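Local coordinates for phage-related protein (Bordetella bronchiseptica RB50, PDB 3BJQ) that probably serves as a major capsid protein of a phage or prophage, building the protein shell that encloses the viral DNA, at residues 45-50 with 296-301; 56-61 with 71-76; 178-183 with 215-220. All coordinates share one frame; numbering follows the deposited sequence.

Interaction 1: residues 45-50 with 296-301; sequences GKILTF and TPALSG
Phe50 and Ser300 meet just beyond the ends of two strands and are tied by a single backbone hydrogen bond, an example of two sheets joined where their strands end by very little polar chemistry. Phe50 N donates to Ser300 O over 2.8 Å, nearly straight at 176°. The same oxygen also receives a longer CA-H...O contact from Thr49 CA at 3.4 Å, and Gly301 CA makes another to Phe50 O. The two chains run nearly parallel here, 16° apart.

Side chains supply the rest. Ile47 points toward 296-301 and makes the apolar pair, its CD1 packing on Ala298 CB at 3.8 Å, while CG2, anti to the backbone N, settles in van der Waals contact with Leu299 O and Ser300 CA. Ser300 CB likewise sits 3.2 Å from Leu48 O and meets Phe50 CE2 at 3.5 Å, approaching the ring obliquely, and Gly301 N lies at the ring's edge. Ser300 OG, turned between its own N and carbonyl carbon (chi1 47°), bonds to Ser262 O.

Strand 44-49 pairs with strand 75-81, and strand 286-299 belongs to the five-stranded sheet, where Tyr267 touches both Ile47 and Ala298. The join thus rests on one strong backbone bond, two CA-H...O contacts and the fit of Ile47, Ser300 and Phe50.

Interaction 2: residues 56-61 with 71-76; sequences RLYNTK and IDFGYE
Tyr58 and Phe73 form a T-shaped (edge-to-face) aromatic pair where the end of helix 52-58 meets the chain leading into strand 75-81. The ring planes stand at 90° and the centroids are 5.3 Å apart. Tyr58 CD1 is the atom that touches, 3.9 Å above the Phe73 plane and over its centre. Tyr58 reaches that position with CG anti to its backbone N (chi1 -172°). Phe73 also slips its CE1 corner against the helix backbone, 3.5 Å from Tyr58 CA, while Leu57 O lies at the ring's edge.

Leu57 carries the second part of the contact. Its CD2 meets Ile71 CD1 at 3.5 Å, tighter than usual for two methyl groups, as the side chains slide past each other in opposite directions; the same CD2 rests near Asp72 O. No hydrogen bond crosses between the segments.

Farther out, Pro261 packs on both aromatic rings and Glu260 OE2 bonds Tyr58 OH, fixing the far end of the tyrosine. A second subunit flanks the contact: its Lys90 forms a salt bridge with Asp72, and its Ile118 packs on Ile71, which places this small apolar cluster within a subunit interface. Just past the helix, Thr60 OG1 donates to Arg56 O over 2.6 Å, from above the carbonyl plane.

Interaction 3: residues 178-183 with 215-220; sequences NRLMLS and ALWEVE
Arg179 NH1 is gripped by Asn178 and Glu220, illustrating how one guanidinium nitrogen can serve both segments. It donates to Asn178 O at 3.2 Å; that oxygen lies nearly in the guanidinium plane, whereas NH1 stands above the plane of the carbonyl. NH1 also makes a salt bridge to Glu220 OE2, at the guanidinium edge, whose hydrogen bond is weak and long at 3.5 Å. Arg179 leaves its strand pointing away; the bend at chi2 (-75°) starts the turn that brings the group back. The extended Glu220 lies alongside Asn178, its CB 3.4 Å from Asn178 O. Asn178 and Arg179 make a classic beta bulge opposite Gly248.

The rest of the contact is apolar. Leu180 CD1 sits 3.8 Å from Trp217 CE3, the side chains crossing at about a right angle, and 4.1 Å from Val219 CG1. Leu182 CD2 comes to the indole edge near CZ3. Trp217 NE1 bonds Thr159 OG1, anchoring the ring, and Val162 of helix 158-173 packs on both Leu180 and Trp217.

Leu180 and Leu182 thus join Trp217 and Val219 to the six-stranded sheet. Glu220 OE2 lies close to Asp252 OD2, and Arg179, salt-bridged to both acids, probably eases their repulsion.

Interactions 1 and 2 lie side by side, their centres 15 Å apart, and share the two-stranded sheet of 44-49 and 75-81: Thr49 N of the first probably bonds Tyr75 O of the second, and Gly74 packs on Leu48 and Phe50. Interaction 3 joins helix 210-217 to strand 179-183 of the six-stranded sheet, with its centre 24 Å from interaction 1 and 26 Å from interaction 2. Along the chain, interaction 1 brings together segments 246 residues apart, with the other two between them in series, 56-61 with 71-76 coming first. Interactions 2 and 3 both meet the second subunit, consistent with a protein that works in assemblies.

Interaction 1: residues 45-50 with 296-301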
loop_
_atom_site.group_PDB
_atom_site.type_symbol
_atom_site.label_atom_id
_atom_site.label_comp_id
_atom_site.label_asym_id
_atom_site.label_seq_id
_atom_site.Cartn_x
_atom_site.Cartn_y
_atom_site.Cartn_z
ATOM N N GLY E 45 21.180 -41.110 -0.633
ATOM C CA GLY E 45 20.216 -41.691 0.290
ATOM C C GLY E 45 19.569 -42.915 -0.295
ATOM O O GLY E 45 20.113 -43.541 -1.202
ATOM N N LYS E 46 18.401 -43.255 0.234
ATOM C CA LYS E 46 17.627 -44.383 -0.246
ATOM C C LYS E 46 16.317 -43.874 -0.791
ATOM O O LYS E 46 15.723 -42.967 -0.209
ATOM C CB LYS E 46 17.358 -45.372 0.883
ATOM C CG LYS E 46 18.440 -46.450 1.066
ATOM C CD LYS E 46 19.573 -46.008 1.901
ATOM C CE LYS E 46 20.567 -47.148 2.079
ATOM N NZ LYS E 46 21.084 -47.618 0.761
ATOM N N ILE E 47 15.873 -44.460 -1.899
ATOM C CA ILE E 47 14.612 -44.099 -2.513
ATOM C C ILE E 47 13.505 -44.640 -1.631
ATOM O O ILE E 47 13.486 -45.837 -1.325
ATOM C CB ILE E 47 14.463 -44.724 -3.948
ATOM C CG1 ILE E 47 15.557 -44.215 -4.893
ATOM C CG2 ILE E 47 13.065 -44.453 -4.529
ATOM C CD1 ILE E 47 15.632 -44.952 -6.214
ATOM N N LEU E 48 12.573 -43.781 -1.236
ATOM C CA LEU E 48 11.409 -44.247 -0.481
ATOM C C LEU E 48 10.566 -45.002 -1.480
ATOM O O LEU E 48 10.089 -44.421 -2.472
ATOM C CB LEU E 48 10.667 -43.092 0.177
ATOM C CG LEU E 48 9.648 -43.532 1.234
ATOM C CD1 LEU E 48 10.326 -44.228 2.437
ATOM C CD2 LEU E 48 8.874 -42.329 1.703
ATOM N N THR E 49 10.408 -46.300 -1.241
ATOM C CA THR E 49 9.842 -47.235 -2.214
ATOM C C THR E 49 8.460 -47.716 -1.791
ATOM O O THR E 49 8.200 -47.958 -0.616
ATOM C CB THR E 49 10.821 -48.407 -2.425
ATOM O OG1 THR E 49 12.091 -47.878 -2.826
ATOM C CG2 THR E 49 10.347 -49.403 -3.494
ATOM N N PHE E 50 7.581 -47.851 -2.773
ATOM C CA PHE E 50 6.218 -48.256 -2.539
ATOM C C PHE E 50 5.921 -49.560 -3.248
ATOM O O PHE E 50 5.800 -49.609 -4.471
ATOM C CB PHE E 50 5.276 -47.141 -2.993
ATOM C CG PHE E 50 5.724 -45.781 -2.542
ATOM C CD1 PHE E 50 5.673 -45.438 -1.204
ATOM C CD2 PHE E 50 6.277 -44.895 -3.437
ATOM C CE1 PHE E 50 6.095 -44.204 -0.776
ATOM C CE2 PHE E 50 6.701 -43.659 -3.038
ATOM C CZ PHE E 50 6.589 -43.298 -1.697
ATOM N N THR E 296 17.586 -35.952 -9.434
ATOM C CA THR E 296 17.653 -37.269 -10.052
ATOM C C THR E 296 16.254 -37.876 -10.064
ATOM O O THR E 296 15.597 -37.874 -9.036
ATOM C CB THR E 296 18.670 -38.208 -9.320
ATOM O OG1 THR E 296 19.077 -39.247 -10.218
ATOM C CG2 THR E 296 18.092 -38.823 -8.051
ATOM N N PRO E 297 15.763 -38.307 -11.244
ATOM C CA PRO E 297 14.560 -39.141 -11.311
ATOM C C PRO E 297 14.746 -40.477 -10.590
ATOM O O PRO E 297 15.814 -41.059 -10.665
ATOM C CB PRO E 297 14.387 -39.392 -12.818
ATOM C CG PRO E 297 15.090 -38.242 -13.464
ATOM C CD PRO E 297 16.263 -37.955 -12.591
ATOM N N ALA E 298 13.697 -40.947 -9.923
ATOM C CA ALA E 298 13.744 -42.184 -9.161
ATOM C C ALA E 298 12.413 -42.923 -9.366
ATOM O O ALA E 298 11.356 -42.316 -9.314
ATOM C CB ALA E 298 13.964 -41.874 -7.706
ATOM N N LEU E 299 12.485 -44.223 -9.637
ATOM C CA LEU E 299 11.296 -45.049 -9.739
ATOM C C LEU E 299 11.035 -45.503 -8.300
ATOM O O LEU E 299 11.856 -46.154 -7.704
ATOM C CB LEU E 299 11.535 -46.233 -10.695
ATOM C CG LEU E 299 10.282 -46.822 -11.352
ATOM C CD1 LEU E 299 10.631 -47.726 -12.532
ATOM C CD2 LEU E 299 9.456 -47.554 -10.352
ATOM N N SER E 300 9.911 -45.096 -7.730
ATOM C CA SER E 300 9.571 -45.456 -6.359
ATOM C C SER E 300 8.511 -46.544 -6.305
ATOM O O SER E 300 8.527 -47.335 -5.394
ATOM C CB SER E 300 9.135 -44.196 -5.561
ATOM O OG SER E 300 8.194 -43.402 -6.281
ATOM N N GLY E 301 7.600 -46.588 -7.283
ATOM C CA GLY E 301 6.466 -47.510 -7.265
ATOM C C GLY E 301 6.235 -48.254 -8.572
ATOM O O GLY E 301 5.373 -47.885 -9.363
#

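Interaction 2: residues 56-61 with 71-76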
loop_
_atom_site.group_PDB
_atom_site.type_symbol
_atom_site.label_atom_id
_atom_site.label_comp_id
_atom_site.label_asym_id
_atom_site.label_seq_id
_atom_site.Cartn_x
_atom_site.Cartn_y
_atom_site.Cartn_z
ATOM N N ARG E 56 -1.555 -50.576 -0.588
ATOM C CA ARG E 56 -2.698 -51.082 0.160
ATOM C C ARG E 56 -2.967 -50.190 1.382
ATOM O O ARG E 56 -4.109 -49.814 1.636
ATOM C CB ARG E 56 -2.468 -52.510 0.625
ATOM C CG ARG E 56 -3.709 -53.070 1.269
ATOM C CD ARG E 56 -3.624 -54.540 1.486
ATOM N NE ARG E 56 -4.950 -55.075 1.776
ATOM C CZ ARG E 56 -5.906 -55.257 0.863
ATOM N NH1 ARG E 56 -5.697 -54.954 -0.421
ATOM N NH2 ARG E 56 -7.074 -55.756 1.236
ATOM N N LEU E 57 -1.912 -49.896 2.136
ATOM C CA LEU E 57 -1.992 -49.026 3.325
ATOM C C LEU E 57 -2.487 -47.618 2.965
ATOM O O LEU E 57 -3.306 -47.038 3.669
ATOM C CB LEU E 57 -0.612 -48.899 3.992
ATOM C CG LEU E 57 -0.638 -48.730 5.511
ATOM C CD1 LEU E 57 -0.953 -50.068 6.151
ATOM C CD2 LEU E 57 0.677 -48.188 6.065
ATOM N N TYR E 58 -1.991 -47.099 1.853
ATOM C CA TYR E 58 -2.375 -45.797 1.350
ATOM C C TYR E 58 -3.880 -45.701 1.145
ATOM O O TYR E 58 -4.460 -44.666 1.436
ATOM C CB TYR E 58 -1.652 -45.521 0.036
ATOM C CG TYR E 58 -1.776 -44.128 -0.553
ATOM C CD1 TYR E 58 -1.280 -43.004 0.111
ATOM C CD2 TYR E 58 -2.302 -43.948 -1.815
ATOM C CE1 TYR E 58 -1.365 -41.734 -0.467
ATOM C CE2 TYR E 58 -2.379 -42.684 -2.412
ATOM C CZ TYR E 58 -1.926 -41.587 -1.738
ATOM O OH TYR E 58 -2.012 -40.362 -2.366
ATOM N N ASN E 59 -4.504 -46.778 0.665
ATOM C CA ASN E 59 -5.953 -46.806 0.441
ATOM C C ASN E 59 -6.718 -47.701 1.422
ATOM O O ASN E 59 -7.708 -48.318 1.083
ATOM C CB ASN E 59 -6.235 -47.165 -1.014
ATOM C CG ASN E 59 -5.725 -46.109 -1.978
ATOM O OD1 ASN E 59 -5.949 -44.918 -1.782
ATOM N ND2 ASN E 59 -5.054 -46.542 -3.022
ATOM N N THR E 60 -6.245 -47.753 2.648
ATOM C CA THR E 60 -6.937 -48.429 3.718
ATOM C C THR E 60 -7.627 -47.366 4.551
ATOM O O THR E 60 -7.012 -46.376 4.927
ATOM C CB THR E 60 -5.947 -49.190 4.602
ATOM O OG1 THR E 60 -5.425 -50.289 3.859
ATOM C CG2 THR E 60 -6.642 -49.702 5.851
ATOM N N LYS E 61 -8.901 -47.565 4.849
ATOM C CA LYS E 61 -9.625 -46.594 5.653
ATOM C C LYS E 61 -9.027 -46.605 7.051
ATOM O O LYS E 61 -8.734 -47.648 7.613
ATOM C CB LYS E 61 -11.126 -46.897 5.716
ATOM C CG LYS E 61 -11.943 -45.844 6.469
ATOM C CD LYS E 61 -13.229 -46.407 6.996
ATOM C CE LYS E 61 -14.122 -45.315 7.596
ATOM N NZ LYS E 61 -15.559 -45.751 7.659
ATOM N N ILE E 71 1.670 -41.735 10.127
ATOM C CA ILE E 71 1.711 -42.788 9.118
ATOM C C ILE E 71 2.856 -42.597 8.111
ATOM O O ILE E 71 3.064 -41.498 7.592
ATOM C CB ILE E 71 0.372 -42.852 8.334
ATOM C CG1 ILE E 71 0.304 -44.088 7.414
ATOM C CG2 ILE E 71 0.162 -41.554 7.507
ATOM C CD1 ILE E 71 0.132 -45.417 8.108
ATOM N N ASP E 72 3.619 -43.667 7.883
ATOM C CA ASP E 72 4.529 -43.751 6.737
ATOM C C ASP E 72 3.962 -44.842 5.836
ATOM O O ASP E 72 3.255 -45.744 6.313
ATOM C CB ASP E 72 5.950 -44.103 7.159
ATOM C CG ASP E 72 6.528 -43.117 8.166
ATOM O OD1 ASP E 72 7.177 -42.137 7.736
ATOM O OD2 ASP E 72 6.312 -43.307 9.388
ATOM N N PHE E 73 4.237 -44.741 4.540
ATOM C CA PHE E 73 3.791 -45.737 3.564
ATOM C C PHE E 73 4.941 -46.540 2.959
ATOM O O PHE E 73 4.825 -47.767 2.828
ATOM C CB PHE E 73 3.001 -45.082 2.447
ATOM C CG PHE E 73 1.811 -44.372 2.936
ATOM C CD1 PHE E 73 0.736 -45.084 3.409
ATOM C CD2 PHE E 73 1.778 -42.995 2.993
ATOM C CE1 PHE E 73 -0.360 -44.440 3.905
ATOM C CE2 PHE E 73 0.673 -42.353 3.491
ATOM C CZ PHE E 73 -0.379 -43.078 3.940
ATOM N N GLY E 74 6.036 -45.866 2.611
ATOM C CA GLY E 74 7.114 -46.520 1.872
ATOM C C GLY E 74 8.228 -47.081 2.727
ATOM O O GLY E 74 8.224 -46.884 3.947
ATOM N N TYR E 75 9.160 -47.796 2.079
ATOM C CA TYR E 75 10.364 -48.358 2.735
ATOM C C TYR E 75 11.655 -47.880 2.055
ATOM O O TYR E 75 11.672 -47.523 0.871
ATOM C CB TYR E 75 10.333 -49.906 2.756
ATOM C CG TYR E 75 10.363 -50.589 1.395
ATOM C CD1 TYR E 75 9.188 -50.918 0.748
ATOM C CD2 TYR E 75 11.562 -50.931 0.779
ATOM C CE1 TYR E 75 9.193 -51.540 -0.487
ATOM C CE2 TYR E 75 11.581 -51.565 -0.465
ATOM C CZ TYR E 75 10.385 -51.848 -1.097
ATOM O OH TYR E 75 10.360 -52.497 -2.319
ATOM N N GLU E 76 12.752 -47.879 2.801
ATOM C CA GLU E 76 14.027 -47.508 2.215
ATOM C C GLU E 76 14.456 -48.575 1.232
ATOM O O GLU E 76 14.736 -49.706 1.610
ATOM C CB GLU E 76 15.114 -47.359 3.262
ATOM C CG GLU E 76 14.918 -46.197 4.178
ATOM C CD GLU E 76 16.081 -46.028 5.125
ATOM O OE1 GLU E 76 16.517 -47.038 5.710
ATOM O OE2 GLU E 76 16.557 -44.890 5.284
#

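Interaction 3: residues 178-183 with 215-220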
loop_
_atom_site.group_PDB
_atom_site.type_symbol
_atom_site.label_atom_id
_atom_site.label_comp_id
_atom_site.label_asym_id
_atom_site.label_seq_id
_atom_site.Cartn_x
_atom_site.Cartn_y
_atom_site.Cartn_z
ATOM N N ASN E 178 -3.391 -42.885 -14.400
ATOM C CA ASN E 178 -3.863 -41.597 -14.900
ATOM C C ASN E 178 -2.931 -40.921 -15.901
ATOM O O ASN E 178 -3.199 -39.791 -16.334
ATOM C CB ASN E 178 -4.152 -40.654 -13.725
ATOM C CG ASN E 178 -2.957 -40.457 -12.837
ATOM O OD1 ASN E 178 -1.891 -41.022 -13.081
ATOM N ND2 ASN E 178 -3.120 -39.648 -11.805
ATOM N N ARG E 179 -1.855 -41.611 -16.267
ATOM C CA ARG E 179 -0.908 -41.105 -17.235
ATOM C C ARG E 179 -0.650 -42.154 -18.283
ATOM O O ARG E 179 -0.271 -43.261 -17.940
ATOM C CB ARG E 179 0.452 -40.836 -16.615
ATOM C CG ARG E 179 0.506 -39.755 -15.639
ATOM C CD ARG E 179 0.450 -38.376 -16.260
ATOM N NE ARG E 179 0.542 -37.436 -15.154
ATOM C CZ ARG E 179 -0.482 -37.110 -14.378
ATOM N NH1 ARG E 179 -1.689 -37.591 -14.623
ATOM N NH2 ARG E 179 -0.298 -36.275 -13.373
ATOM N N LEU E 180 -0.823 -41.799 -19.549
ATOM C CA LEU E 180 -0.427 -42.695 -20.647
ATOM C C LEU E 180 0.586 -41.937 -21.485
ATOM O O LEU E 180 0.295 -40.840 -21.935
ATOM C CB LEU E 180 -1.648 -43.154 -21.468
ATOM C CG LEU E 180 -1.465 -44.347 -22.436
ATOM C CD1 LEU E 180 -2.758 -45.137 -22.568
ATOM C CD2 LEU E 180 -1.020 -43.864 -23.772
HETATM N N MSE E 181 1.791 -42.506 -21.629
HETATM C CA MSE E 181 2.835 -41.965 -22.468
HETATM C C MSE E 181 2.856 -42.719 -23.809
HETATM O O MSE E 181 3.143 -43.907 -23.851
HETATM C CB MSE E 181 4.206 -42.136 -21.783
HETATM C CG MSE E 181 5.345 -41.331 -22.365
HETATM SE SE MSE E 181 6.040 -41.853 -24.091
HETATM C CE MSE E 181 6.571 -43.643 -23.706
ATOM N N LEU E 182 2.533 -42.024 -24.890
ATOM C CA LEU E 182 2.684 -42.556 -26.246
ATOM C C LEU E 182 3.927 -41.931 -26.856
ATOM O O LEU E 182 3.994 -40.698 -26.975
ATOM C CB LEU E 182 1.510 -42.139 -27.124
ATOM C CG LEU E 182 0.102 -42.577 -26.737
ATOM C CD1 LEU E 182 -0.893 -42.019 -27.714
ATOM C CD2 LEU E 182 0.039 -44.093 -26.721
ATOM N N SER E 183 4.882 -42.744 -27.285
ATOM C CA SER E 183 5.995 -42.205 -28.039
ATOM C C SER E 183 5.470 -41.703 -29.378
ATOM O O SER E 183 4.447 -42.148 -29.858
ATOM C CB SER E 183 7.040 -43.261 -28.305
ATOM O OG SER E 183 6.507 -44.323 -29.100
ATOM N N ALA E 215 -10.695 -40.377 -24.300
ATOM C CA ALA E 215 -12.085 -40.802 -24.095
ATOM C C ALA E 215 -12.282 -42.298 -24.355
ATOM O O ALA E 215 -13.017 -42.983 -23.635
ATOM C CB ALA E 215 -13.024 -40.016 -24.979
ATOM N N LEU E 216 -11.642 -42.801 -25.399
ATOM C CA LEU E 216 -11.735 -44.217 -25.738
ATOM C C LEU E 216 -11.111 -45.121 -24.661
ATOM O O LEU E 216 -11.697 -46.134 -24.263
ATOM C CB LEU E 216 -11.031 -44.488 -27.067
ATOM C CG LEU E 216 -11.740 -45.374 -28.070
ATOM C CD1 LEU E 216 -13.051 -44.687 -28.515
ATOM C CD2 LEU E 216 -10.815 -45.623 -29.271
ATOM N N TRP E 217 -9.925 -44.748 -24.192
ATOM C CA TRP E 217 -9.169 -45.562 -23.247
ATOM C C TRP E 217 -9.358 -45.162 -21.774
ATOM O O TRP E 217 -8.860 -45.830 -20.872
ATOM C CB TRP E 217 -7.695 -45.545 -23.639
ATOM C CG TRP E 217 -7.396 -46.205 -24.972
ATOM C CD1 TRP E 217 -8.177 -47.102 -25.654
ATOM C CD2 TRP E 217 -6.186 -46.079 -25.731
ATOM N NE1 TRP E 217 -7.545 -47.503 -26.804
ATOM C CE2 TRP E 217 -6.317 -46.905 -26.869
ATOM C CE3 TRP E 217 -5.011 -45.338 -25.567
ATOM C CZ2 TRP E 217 -5.323 -47.006 -27.832
ATOM C CZ3 TRP E 217 -4.014 -45.447 -26.535
ATOM C CH2 TRP E 217 -4.183 -46.272 -27.646
ATOM N N GLU E 218 -10.083 -44.070 -21.549
ATOM C CA GLU E 218 -10.433 -43.596 -20.214
ATOM C C GLU E 218 -9.216 -43.418 -19.323
ATOM O O GLU E 218 -9.155 -43.963 -18.218
ATOM C CB GLU E 218 -11.460 -44.523 -19.553
ATOM C CG GLU E 218 -12.788 -44.579 -20.300
ATOM C CD GLU E 218 -13.781 -45.563 -19.690
ATOM O OE1 GLU E 218 -13.443 -46.246 -18.683
ATOM O OE2 GLU E 218 -14.913 -45.655 -20.230
ATOM N N VAL E 219 -8.245 -42.672 -19.845
ATOM C CA VAL E 219 -7.087 -42.257 -19.093
ATOM C C VAL E 219 -7.153 -40.741 -18.974
ATOM O O VAL E 219 -7.378 -40.029 -19.969
ATOM C CB VAL E 219 -5.744 -42.663 -19.750
ATOM C CG1 VAL E 219 -5.562 -44.197 -19.723
ATOM C CG2 VAL E 219 -5.648 -42.119 -21.172
ATOM N N GLU E 220 -6.912 -40.262 -17.760
ATOM C CA GLU E 220 -6.936 -38.842 -17.451
ATOM C C GLU E 220 -6.096 -37.978 -18.389
ATOM O O GLU E 220 -6.548 -36.947 -18.865
ATOM C CB GLU E 220 -6.434 -38.635 -16.028
ATOM C CG GLU E 220 -6.584 -37.230 -15.496
ATOM C CD GLU E 220 -6.191 -37.153 -14.036
ATOM O OE1 GLU E 220 -7.089 -37.334 -13.180
ATOM O OE2 GLU E 220 -4.987 -36.965 -13.751
#